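Local coordinates for protein LpxE (Aquifex aeolicus, PDB 6EBU) that probably removes the 1-phosphate group from lipid A as a membrane-embedded phosphatase of the PAP2 family, at residues E10-N15 and F150-F155; V32-F37 and A136-Y141; P87-E92 and L100-F105. The protein carries 1 engineered substitution. All coordinates share one frame; numbering follows the deposited sequence.

Contact 1: residues E10-N15 and F150-F155. With BOG (octyl beta-D-glucopyranoside), chain D.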
loop_
_atom_site.group_PDB
_atom_site.type_symbol
_atom_site.label_atom_id
_atom_site.label_comp_id
_atom_site.label_asym_id
_atom_site.label_seq_id
_atom_site.Cartn_x
_atom_site.Cartn_y
_atom_site.Cartn_z
ATOM N N GLU A 10 -6.702 -7.258 -14.556
ATOM C CA GLU A 10 -7.520 -7.270 -13.350
ATOM C C GLU A 10 -8.792 -8.096 -13.493
ATOM O O GLU A 10 -9.497 -8.293 -12.497
ATOM C CB GLU A 10 -7.895 -5.834 -12.952
ATOM C CG GLU A 10 -6.771 -4.819 -13.115
ATOM C CD GLU A 10 -6.069 -4.505 -11.805
ATOM O OE1 GLU A 10 -5.698 -3.331 -11.590
ATOM O OE2 GLU A 10 -5.893 -5.429 -10.984
ATOM N N ASP A 11 -9.099 -8.589 -14.691
ATOM C CA ASP A 11 -10.377 -9.252 -14.951
ATOM C C ASP A 11 -10.183 -10.767 -14.919
ATOM O O ASP A 11 -10.161 -11.450 -15.941
ATOM C CB ASP A 11 -10.948 -8.772 -16.287
ATOM C CG ASP A 11 -12.360 -9.282 -16.561
ATOM O OD1 ASP A 11 -12.858 -10.174 -15.841
ATOM O OD2 ASP A 11 -12.984 -8.781 -17.519
ATOM N N PHE A 12 -10.023 -11.286 -13.703
ATOM C CA PHE A 12 -10.128 -12.718 -13.464
ATOM C C PHE A 12 -10.968 -12.939 -12.214
ATOM O O PHE A 12 -11.130 -12.042 -11.381
ATOM C CB PHE A 12 -8.756 -13.415 -13.359
ATOM C CG PHE A 12 -7.850 -12.855 -12.300
ATOM C CD1 PHE A 12 -7.114 -11.705 -12.535
ATOM C CD2 PHE A 12 -7.696 -13.506 -11.088
ATOM C CE1 PHE A 12 -6.265 -11.201 -11.570
ATOM C CE2 PHE A 12 -6.848 -13.006 -10.119
ATOM C CZ PHE A 12 -6.130 -11.854 -10.361
ATOM N N ALA A 13 -11.525 -14.149 -12.105
ATOM C CA ALA A 13 -12.596 -14.397 -11.143
ATOM C C ALA A 13 -12.133 -14.149 -9.713
ATOM O O ALA A 13 -12.842 -13.517 -8.920
ATOM C CB ALA A 13 -13.122 -15.825 -11.302
ATOM N N LEU A 14 -10.939 -14.635 -9.365
ATOM C CA LEU A 14 -10.451 -14.492 -7.997
ATOM C C LEU A 14 -10.284 -13.025 -7.620
ATOM O O LEU A 14 -10.577 -12.631 -6.485
ATOM C CB LEU A 14 -9.132 -15.245 -7.832
ATOM C CG LEU A 14 -8.421 -15.138 -6.482
ATOM C CD1 LEU A 14 -9.346 -15.550 -5.351
ATOM C CD2 LEU A 14 -7.160 -15.987 -6.481
ATOM N N ASN A 15 -9.827 -12.198 -8.563
ATOM C CA ASN A 15 -9.637 -10.780 -8.279
ATOM C C ASN A 15 -10.966 -10.077 -8.038
ATOM O O ASN A 15 -11.093 -9.281 -7.099
ATOM C CB ASN A 15 -8.887 -10.112 -9.431
ATOM C CG ASN A 15 -8.150 -8.859 -9.002
ATOM O OD1 ASN A 15 -7.841 -8.677 -7.824
ATOM N ND2 ASN A 15 -7.859 -7.990 -9.962
ATOM N N PHE A 150 -7.841 -3.166 -6.680
ATOM C CA PHE A 150 -8.158 -4.582 -6.696
ATOM C C PHE A 150 -7.211 -5.339 -5.779
ATOM O O PHE A 150 -6.107 -4.870 -5.487
ATOM C CB PHE A 150 -8.042 -5.136 -8.115
ATOM C CG PHE A 150 -9.034 -4.563 -9.082
ATOM C CD1 PHE A 150 -10.340 -5.020 -9.110
ATOM C CD2 PHE A 150 -8.653 -3.581 -9.982
ATOM C CE1 PHE A 150 -11.253 -4.500 -10.013
ATOM C CE2 PHE A 150 -9.561 -3.059 -10.886
ATOM C CZ PHE A 150 -10.861 -3.521 -10.900
ATOM N N PRO A 151 -7.620 -6.518 -5.302
ATOM C CA PRO A 151 -6.699 -7.345 -4.503
ATOM C C PRO A 151 -5.383 -7.650 -5.197
ATOM O O PRO A 151 -4.361 -7.813 -4.518
ATOM C CB PRO A 151 -7.516 -8.619 -4.256
ATOM C CG PRO A 151 -8.927 -8.140 -4.250
ATOM C CD PRO A 151 -8.996 -7.043 -5.278
ATOM N N LEU A 152 -5.373 -7.740 -6.528
ATOM C CA LEU A 152 -4.118 -7.947 -7.243
ATOM C C LEU A 152 -3.164 -6.776 -7.031
ATOM O O LEU A 152 -1.953 -6.972 -6.873
ATOM C CB LEU A 152 -4.391 -8.149 -8.734
ATOM C CG LEU A 152 -3.170 -8.123 -9.657
ATOM C CD1 LEU A 152 -2.244 -9.292 -9.355
ATOM C CD2 LEU A 152 -3.590 -8.125 -11.120
ATOM N N ASP A 153 -3.697 -5.551 -7.014
ATOM C CA ASP A 153 -2.852 -4.370 -6.857
ATOM C C ASP A 153 -2.214 -4.320 -5.475
ATOM O O ASP A 153 -1.039 -3.958 -5.342
ATOM C CB ASP A 153 -3.666 -3.102 -7.103
ATOM C CG ASP A 153 -4.509 -3.181 -8.356
ATOM O OD1 ASP A 153 -4.065 -3.820 -9.334
ATOM O OD2 ASP A 153 -5.614 -2.597 -8.363
ATOM N N VAL A 154 -2.972 -4.668 -4.433
ATOM C CA VAL A 154 -2.424 -4.565 -3.086
ATOM C C VAL A 154 -1.524 -5.753 -2.770
ATOM O O VAL A 154 -0.585 -5.627 -1.977
ATOM C CB VAL A 154 -3.553 -4.410 -2.051
ATOM C CG1 VAL A 154 -4.538 -3.339 -2.499
ATOM C CG2 VAL A 154 -4.260 -5.730 -1.814
ATOM N N PHE A 155 -1.771 -6.912 -3.384
ATOM C CA PHE A 155 -0.891 -8.054 -3.164
ATOM C C PHE A 155 0.470 -7.820 -3.805
ATOM O O PHE A 155 1.511 -8.051 -3.180
ATOM C CB PHE A 155 -1.530 -9.331 -3.708
ATOM C CG PHE A 155 -0.669 -10.551 -3.547
ATOM C CD1 PHE A 155 -0.543 -11.168 -2.311
ATOM C CD2 PHE A 155 0.022 -11.077 -4.627
ATOM C CE1 PHE A 155 0.254 -12.291 -2.158
ATOM C CE2 PHE A 155 0.820 -12.198 -4.481
ATOM C CZ PHE A 155 0.935 -12.806 -3.244
HETATM O O1 BOG D . 1.576 -10.563 0.570
HETATM C "C1'" BOG D . 0.788 -10.041 1.639
HETATM C "C2'" BOG D . -0.329 -9.142 1.063
HETATM C "C3'" BOG D . -1.068 -8.397 2.221
HETATM C "C4'" BOG D . -2.097 -7.405 1.612
HETATM C "C5'" BOG D . -3.217 -7.124 2.634
HETATM C "C6'" BOG D . -4.525 -6.792 1.888
HETATM C "C7'" BOG D . -5.642 -7.702 2.392
HETATM C "C8'" BOG D . -6.995 -7.165 1.924
#
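Glu10 and Asn15 meet Phe150, Pro151, Leu152 and Asp153 in a mixed polar and apolar contact. It joins the N-terminal turn leading into helix 13-24 to the first turn of helix 151-170. Asn15 carries the hydrogen bond between the segments. Its CG stands anti to the backbone N (chi1 -156°), and OD1 accepts the backbone N of Leu152 at 2.9 Å. That N-H lies in the first turn of helix 151-170. The same amide is held at its other branch, where ND2 gives a bond to Glu10 O at 3.0 Å and a weak one to Glu10 OE2. Grips at both ends should fix its rotation. Pro151 CD also touches Asn15 OD1, at 3.2 Å.

Glu10 lies across the Phe150 ring. Its CB sits over one face, toward the rim, in a CH-pi contact 4.0 Å from the centroid. The chain bends at chi2 (-100°), and the carboxylate plane is turned 49° from the ring. Leu152 CD2 lies 4.1 Å from Phe12 CE1, at the edge of the Phe12 ring.

Two carboxylates come together here, with Glu10 OE1 2.8 Å from Asp153 OD1. The two side chains cross at about a right angle, and Ser104 OG hydrogen-bonds to Glu10 OE1 and Asp153 OD2. Asp153 OD2 also accepts Phe150 N at 2.8 Å, from above the carboxylate plane, and His149 ND1 weakly. His149 and Asp153 fit the His-x3-Asp end of the third PAP2 signature, where the Asp characteristically supports the His.

Around the pair, Phe150 packs on Pro87 and Leu90 of helix 87-90. Pro151 reaches Leu18 and Phe19 of helix 13-24. Val154 and Pro151 rest on Ile144 of helix 126-145.

Contact 2: residues V32-F37 and A136-Y141. With BOG (octyl beta-D-glucopyranoside), chain D.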
loop_
_atom_site.group_PDB
_atom_site.type_symbol
_atom_site.label_atom_id
_atom_site.label_comp_id
_atom_site.label_asym_id
_atom_site.label_seq_id
_atom_site.Cartn_x
_atom_site.Cartn_y
_atom_site.Cartn_z
ATOM N N VAL A 32 -15.407 5.970 8.196
ATOM C CA VAL A 32 -14.693 7.034 8.891
ATOM C C VAL A 32 -13.275 6.591 9.226
ATOM O O VAL A 32 -12.307 7.326 8.995
ATOM C CB VAL A 32 -15.460 7.467 10.154
ATOM C CG1 VAL A 32 -14.640 8.470 10.947
ATOM C CG2 VAL A 32 -16.813 8.057 9.780
ATOM N N PHE A 33 -13.130 5.378 9.769
ATOM C CA PHE A 33 -11.811 4.898 10.170
ATOM C C PHE A 33 -10.849 4.874 8.991
ATOM O O PHE A 33 -9.719 5.367 9.088
ATOM C CB PHE A 33 -11.915 3.507 10.796
ATOM C CG PHE A 33 -10.580 2.851 11.027
ATOM C CD1 PHE A 33 -9.850 3.125 12.174
ATOM C CD2 PHE A 33 -10.047 1.977 10.091
ATOM C CE1 PHE A 33 -8.616 2.532 12.389
ATOM C CE2 PHE A 33 -8.816 1.385 10.296
ATOM C CZ PHE A 33 -8.098 1.660 11.448
ATOM N N PHE A 34 -11.276 4.297 7.866
ATOM C CA PHE A 34 -10.377 4.163 6.727
ATOM C C PHE A 34 -10.130 5.499 6.042
ATOM O O PHE A 34 -9.066 5.698 5.446
ATOM C CB PHE A 34 -10.930 3.140 5.737
ATOM C CG PHE A 34 -10.661 1.721 6.134
ATOM C CD1 PHE A 34 -9.394 1.331 6.531
ATOM C CD2 PHE A 34 -11.677 0.780 6.127
ATOM C CE1 PHE A 34 -9.139 0.023 6.905
ATOM C CE2 PHE A 34 -11.430 -0.528 6.501
ATOM C CZ PHE A 34 -10.160 -0.907 6.890
ATOM N N THR A 35 -11.090 6.422 6.114
ATOM C CA THR A 35 -10.853 7.769 5.608
ATOM C C THR A 35 -9.798 8.482 6.444
ATOM O O THR A 35 -8.886 9.115 5.903
ATOM C CB THR A 35 -12.159 8.563 5.591
ATOM O OG1 THR A 35 -13.088 7.936 4.698
ATOM C CG2 THR A 35 -11.915 9.994 5.132
ATOM N N HIS A 36 -9.909 8.382 7.771
ATOM C CA HIS A 36 -8.910 8.981 8.649
ATOM C C HIS A 36 -7.565 8.278 8.513
ATOM O O HIS A 36 -6.511 8.923 8.571
ATOM C CB HIS A 36 -9.388 8.930 10.103
ATOM C CG HIS A 36 -10.596 9.772 10.381
ATOM N ND1 HIS A 36 -11.004 10.086 11.660
ATOM C CD2 HIS A 36 -11.487 10.362 9.548
ATOM C CE1 HIS A 36 -12.092 10.834 11.603
ATOM N NE2 HIS A 36 -12.406 11.016 10.334
ATOM N N PHE A 37 -7.586 6.957 8.316
ATOM C CA PHE A 37 -6.375 6.147 8.301
ATOM C C PHE A 37 -5.596 6.257 6.995
ATOM O O PHE A 37 -4.391 5.987 6.990
ATOM C CB PHE A 37 -6.738 4.680 8.557
ATOM C CG PHE A 37 -5.571 3.817 8.939
ATOM C CD1 PHE A 37 -5.101 3.800 10.242
ATOM C CD2 PHE A 37 -4.952 3.011 7.998
ATOM C CE1 PHE A 37 -4.033 3.002 10.596
ATOM C CE2 PHE A 37 -3.881 2.213 8.348
ATOM C CZ PHE A 37 -3.421 2.209 9.648
ATOM N N ALA A 136 0.659 -1.921 7.765
ATOM C CA ALA A 136 0.775 -2.194 6.336
ATOM C C ALA A 136 -0.425 -2.976 5.820
ATOM O O ALA A 136 -0.923 -2.708 4.720
ATOM C CB ALA A 136 2.071 -2.955 6.049
ATOM N N PHE A 137 -0.906 -3.949 6.598
ATOM C CA PHE A 137 -2.067 -4.723 6.173
ATOM C C PHE A 137 -3.306 -3.844 6.070
ATOM O O PHE A 137 -4.081 -3.960 5.114
ATOM C CB PHE A 137 -2.312 -5.882 7.141
ATOM C CG PHE A 137 -3.694 -6.465 7.048
ATOM C CD1 PHE A 137 -4.000 -7.402 6.074
ATOM C CD2 PHE A 137 -4.690 -6.072 7.930
ATOM C CE1 PHE A 137 -5.275 -7.937 5.980
ATOM C CE2 PHE A 137 -5.964 -6.602 7.840
ATOM C CZ PHE A 137 -6.257 -7.536 6.864
ATOM N N LEU A 138 -3.508 -2.958 7.049
ATOM C CA LEU A 138 -4.691 -2.103 7.041
ATOM C C LEU A 138 -4.673 -1.125 5.873
ATOM O O LEU A 138 -5.732 -0.800 5.328
ATOM C CB LEU A 138 -4.806 -1.350 8.367
ATOM C CG LEU A 138 -5.256 -2.185 9.569
ATOM C CD1 LEU A 138 -5.258 -1.349 10.838
ATOM C CD2 LEU A 138 -6.629 -2.794 9.320
ATOM N N ILE A 139 -3.491 -0.644 5.479
ATOM C CA ILE A 139 -3.399 0.200 4.291
ATOM C C ILE A 139 -3.837 -0.581 3.060
ATOM O O ILE A 139 -4.662 -0.112 2.265
ATOM C CB ILE A 139 -1.972 0.754 4.126
ATOM C CG1 ILE A 139 -1.666 1.775 5.223
ATOM C CG2 ILE A 139 -1.806 1.393 2.757
ATOM C CD1 ILE A 139 -2.577 2.975 5.194
ATOM N N GLY A 140 -3.299 -1.791 2.890
ATOM C CA GLY A 140 -3.719 -2.627 1.777
ATOM C C GLY A 140 -5.208 -2.913 1.797
ATOM O O GLY A 140 -5.878 -2.844 0.763
ATOM N N TYR A 141 -5.749 -3.227 2.978
ATOM C CA TYR A 141 -7.189 -3.433 3.094
ATOM C C TYR A 141 -7.950 -2.140 2.831
ATOM O O TYR A 141 -9.040 -2.159 2.246
ATOM C CB TYR A 141 -7.533 -3.990 4.478
ATOM C CG TYR A 141 -8.930 -4.568 4.584
ATOM C CD1 TYR A 141 -10.040 -3.739 4.697
ATOM C CD2 TYR A 141 -9.138 -5.942 4.571
ATOM C CE1 TYR A 141 -11.315 -4.259 4.790
ATOM C CE2 TYR A 141 -10.413 -6.473 4.666
ATOM C CZ TYR A 141 -11.497 -5.625 4.777
ATOM O OH TYR A 141 -12.769 -6.141 4.873
HETATM O O1 BOG D . 1.576 -10.563 0.570
HETATM C "C1'" BOG D . 0.788 -10.041 1.639
HETATM C "C2'" BOG D . -0.329 -9.142 1.063
HETATM C "C3'" BOG D . -1.068 -8.397 2.221
HETATM C "C4'" BOG D . -2.097 -7.405 1.612
HETATM C "C5'" BOG D . -3.217 -7.124 2.634
HETATM C "C6'" BOG D . -4.525 -6.792 1.888
HETATM C "C7'" BOG D . -5.642 -7.702 2.392
HETATM C "C8'" BOG D . -6.995 -7.165 1.924
#
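Phe34 and Tyr141 form the aromatic pair of this interface between helix 28-37 and helix 126-145. Their planes are 23° apart, but the rings are slid past one another, with centroids 5.8 Å apart, and barely overlap. The touch is made by few atoms: Phe34 CZ lies 3.6 Å from Tyr141 CD1, with Phe34 CE2 a little further from it. The Phe34 ring also meets Tyr145 further along helix 126-145, with the planes well inclined. On its own helix, Phe33 CD2 covers one face of the Phe34 ring, toward the rim.

Most remaining contacts are between apolar side chains, though Phe34 CE1 also comes near Leu138 O. Phe37 has CG anti to the backbone N (chi1 -164°), and its ring reaches the other helix. There its CE2 atom meets two residues, Ile139 CD1 at 3.5 Å and Leu138 CB at 3.7 Å. Leu138 CD1 also approaches Phe33 CZ at 4.2 Å, at the edge of the Phe33 ring. Ile139 leans on Asp109 and Ala113 of helix 108-121, and Ala136 packs on Phe114 and Ala117 there.

This is the steep packing of two helices in a membrane protein of the PAP2 fold. The axes of the short segments cross at -112° and come no closer than 10.6 Å. Long aromatic side chains bridge that distance. Backbone bonds stay within each helix, as from Phe37 N to Phe33 O.

Detergent contacts make the third group. Octyl glucoside of chain D lays its alkyl chain against helix 126-145. Its C5' lies 3.5 Å from Phe137 CD1, and its C8' lies 3.6 Å from Tyr141 CD2. The lack of a side chain at Gly140 leaves room for C6' close to the backbone. Phe33 touches another octyl glucoside.

Contact 3: residues P87-E92 and L100-F105. With BOG (octyl beta-D-glucopyranoside), chain E.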
loop_
_atom_site.group_PDB
_atom_site.type_symbol
_atom_site.label_atom_id
_atom_site.label_comp_id
_atom_site.label_asym_id
_atom_site.label_seq_id
_atom_site.Cartn_x
_atom_site.Cartn_y
_atom_site.Cartn_z
ATOM N N PRO A 87 -11.241 -0.118 -9.905
ATOM C CA PRO A 87 -12.576 -0.740 -9.835
ATOM C C PRO A 87 -13.724 0.146 -10.287
ATOM O O PRO A 87 -14.706 -0.373 -10.832
ATOM C CB PRO A 87 -12.700 -1.103 -8.350
ATOM C CG PRO A 87 -11.301 -1.385 -7.938
ATOM C CD PRO A 87 -10.452 -0.396 -8.689
ATOM N N ALA A 88 -13.646 1.462 -10.077
ATOM C CA ALA A 88 -14.746 2.331 -10.481
ATOM C C ALA A 88 -14.923 2.381 -11.993
ATOM O O ALA A 88 -16.008 2.732 -12.467
ATOM C CB ALA A 88 -14.538 3.745 -9.939
ATOM N N ILE A 89 -13.887 2.044 -12.755
ATOM C CA ILE A 89 -13.982 2.011 -14.212
ATOM C C ILE A 89 -14.381 0.629 -14.709
ATOM O O ILE A 89 -15.283 0.490 -15.538
ATOM C CB ILE A 89 -12.645 2.468 -14.838
ATOM C CG1 ILE A 89 -12.325 3.911 -14.441
ATOM C CG2 ILE A 89 -12.684 2.321 -16.351
ATOM C CD1 ILE A 89 -13.316 4.927 -14.957
ATOM N N LEU A 90 -13.725 -0.416 -14.201
ATOM C CA LEU A 90 -13.956 -1.759 -14.722
ATOM C C LEU A 90 -15.285 -2.330 -14.248
ATOM O O LEU A 90 -15.978 -3.017 -15.009
ATOM C CB LEU A 90 -12.806 -2.681 -14.316
ATOM C CG LEU A 90 -12.695 -4.000 -15.082
ATOM C CD1 LEU A 90 -12.114 -3.771 -16.471
ATOM C CD2 LEU A 90 -11.859 -5.006 -14.305
ATOM N N LEU A 91 -15.659 -2.068 -12.999
ATOM C CA LEU A 91 -16.809 -2.707 -12.381
ATOM C C LEU A 91 -17.958 -1.723 -12.209
ATOM O O LEU A 91 -17.782 -0.503 -12.265
ATOM C CB LEU A 91 -16.440 -3.306 -11.020
ATOM C CG LEU A 91 -15.370 -4.396 -11.017
ATOM C CD1 LEU A 91 -15.284 -5.041 -9.642
ATOM C CD2 LEU A 91 -15.656 -5.436 -12.088
ATOM N N GLU A 92 -19.144 -2.282 -11.993
ATOM C CA GLU A 92 -20.354 -1.516 -11.742
ATOM C C GLU A 92 -20.673 -1.520 -10.252
ATOM O O GLU A 92 -20.349 -2.468 -9.533
ATOM C CB GLU A 92 -21.541 -2.092 -12.521
ATOM C CG GLU A 92 -21.212 -2.590 -13.921
ATOM C CD GLU A 92 -20.993 -1.459 -14.909
ATOM O OE1 GLU A 92 -20.299 -1.683 -15.920
ATOM O OE2 GLU A 92 -21.513 -0.349 -14.674
ATOM N N LEU A 100 -10.725 8.084 -7.494
ATOM C CA LEU A 100 -9.591 7.600 -8.268
ATOM C C LEU A 100 -10.091 6.629 -9.329
ATOM O O LEU A 100 -11.010 5.843 -9.076
ATOM C CB LEU A 100 -8.560 6.922 -7.366
ATOM C CG LEU A 100 -7.991 7.795 -6.246
ATOM C CD1 LEU A 100 -6.979 7.018 -5.420
ATOM C CD2 LEU A 100 -7.371 9.059 -6.822
ATOM N N HIS A 101 -9.482 6.678 -10.516
ATOM C CA HIS A 101 -10.036 5.953 -11.655
ATOM C C HIS A 101 -9.009 5.153 -12.457
ATOM O O HIS A 101 -9.364 4.136 -13.060
ATOM C CB HIS A 101 -10.762 6.931 -12.587
ATOM C CG HIS A 101 -11.998 7.531 -11.990
ATOM N ND1 HIS A 101 -13.202 6.862 -11.942
ATOM C CD2 HIS A 101 -12.219 8.740 -11.421
ATOM C CE1 HIS A 101 -14.110 7.631 -11.368
ATOM N NE2 HIS A 101 -13.538 8.777 -11.042
ATOM N N TRP A 102 -7.747 5.580 -12.478
ATOM C CA TRP A 102 -6.760 4.992 -13.377
ATOM C C TRP A 102 -5.465 4.672 -12.638
ATOM O O TRP A 102 -5.279 5.024 -11.471
ATOM C CB TRP A 102 -6.484 5.922 -14.565
ATOM C CG TRP A 102 -7.699 6.137 -15.404
ATOM C CD1 TRP A 102 -8.499 7.242 -15.427
ATOM C CD2 TRP A 102 -8.273 5.205 -16.327
ATOM N NE1 TRP A 102 -9.531 7.060 -16.317
ATOM C CE2 TRP A 102 -9.414 5.816 -16.882
ATOM C CE3 TRP A 102 -7.929 3.915 -16.742
ATOM C CZ2 TRP A 102 -10.212 5.183 -17.830
ATOM C CZ3 TRP A 102 -8.722 3.287 -17.684
ATOM C CH2 TRP A 102 -9.851 3.920 -18.216
ATOM N N ARG A 103 -4.565 3.987 -13.352
ATOM C CA ARG A 103 -3.264 3.558 -12.834
ATOM C C ARG A 103 -3.432 2.675 -11.595
ATOM O O ARG A 103 -2.886 2.935 -10.522
ATOM C CB ARG A 103 -2.363 4.764 -12.546
ATOM C CG ARG A 103 -2.014 5.581 -13.780
ATOM C CD ARG A 103 -2.275 7.062 -13.554
ATOM N N SER A 104 -4.198 1.596 -11.779
ATOM C CA SER A 104 -4.588 0.743 -10.663
ATOM C C SER A 104 -3.468 -0.202 -10.240
ATOM O O SER A 104 -3.316 -0.489 -9.048
ATOM C CB SER A 104 -5.840 -0.053 -11.037
ATOM O OG SER A 104 -6.353 -0.764 -9.924
ATOM N N PHE A 105 -2.678 -0.693 -11.196
ATOM C CA PHE A 105 -1.676 -1.711 -10.911
ATOM C C PHE A 105 -0.292 -1.087 -10.869
ATOM O O PHE A 105 0.123 -0.465 -11.859
ATOM C CB PHE A 105 -1.725 -2.810 -11.968
ATOM C CG PHE A 105 -0.776 -3.944 -11.713
ATOM C CD1 PHE A 105 -1.139 -4.998 -10.891
ATOM C CD2 PHE A 105 0.477 -3.963 -12.306
ATOM C CE1 PHE A 105 -0.268 -6.047 -10.660
ATOM C CE2 PHE A 105 1.352 -5.010 -12.079
ATOM C CZ PHE A 105 0.979 -6.052 -11.255
HETATM O O1 BOG E . -1.045 6.807 -9.350
HETATM C "C1'" BOG E . -1.965 7.893 -9.287
HETATM C "C2'" BOG E . -3.325 7.433 -9.851
HETATM C "C3'" BOG E . -4.093 8.664 -10.422
HETATM C "C4'" BOG E . -5.503 8.218 -10.895
HETATM C "C5'" BOG E . -6.205 9.404 -11.586
HETATM C "C6'" BOG E . -7.694 9.066 -11.793
HETATM C "C7'" BOG E . -8.382 10.225 -12.507
HETATM C "C8'" BOG E . -9.467 10.813 -11.601
HETATM O O HOH W 1 -11.825 2.986 -8.497
#
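Pro87, last residue of the first PAP2 signature (Lys-x6-Arg-Pro, here Lys79, Arg86 and Pro87), starts the short helix 87-90 that packs on loop 100-105. Ile89 has the largest share of the contact. Its CG1 lies 3.3 Å from His101 O and above one face of the Trp102 ring, toward the rim. Its CG2 meets Trp102 CH2 at 3.7 Å. Its CD1 reaches His101 ND1 at 3.6 Å. Ala88 CB approaches the same ring nitrogen, which is buried here and has no polar partner in the model. An alanine in place of His101 would probably open a gap beside Ile89 CD1 and Ala88 CB.

The loop leads into the second PAP2 signature, the Pro-Ser-Gly turn at the start of helix 108-121. Arg86 NE bonds to Trp102 O, and Lys79 NZ to Arg103 O, tying the first signature to the loop that leads into the second. One water bridges the segments: it accepts from Ala88 N at 2.9 Å and donates to Leu100 O at 3.0 Å. Octyl glucoside of chain E follows the loop, with C8' at the edge of the His101 ring, 3.5 Å from CD2 of His101.

From the N terminus, contact 1 opens first and closes last. Its far partner begins helix 151-170, so it encloses almost the whole chain. Contact 2 starts at helix 28-37 and closes on helix 126-145, within that span. Contact 3 is a short closure inside contact 2, between helix 87-90 and the loop before helix 108-121. The three loops nest and none cross. Contacts 1 and 3 meet through Ser104 and through Phe150 on Pro87, joining the first and third PAP2 signatures and Ser104's loop to the N-terminal segment. Contacts 1 and 2 touch at Val154 and Gly140 and share one octyl glucoside. Contacts 2 and 3 stay apart, with nearest atoms about 10 Å from each other.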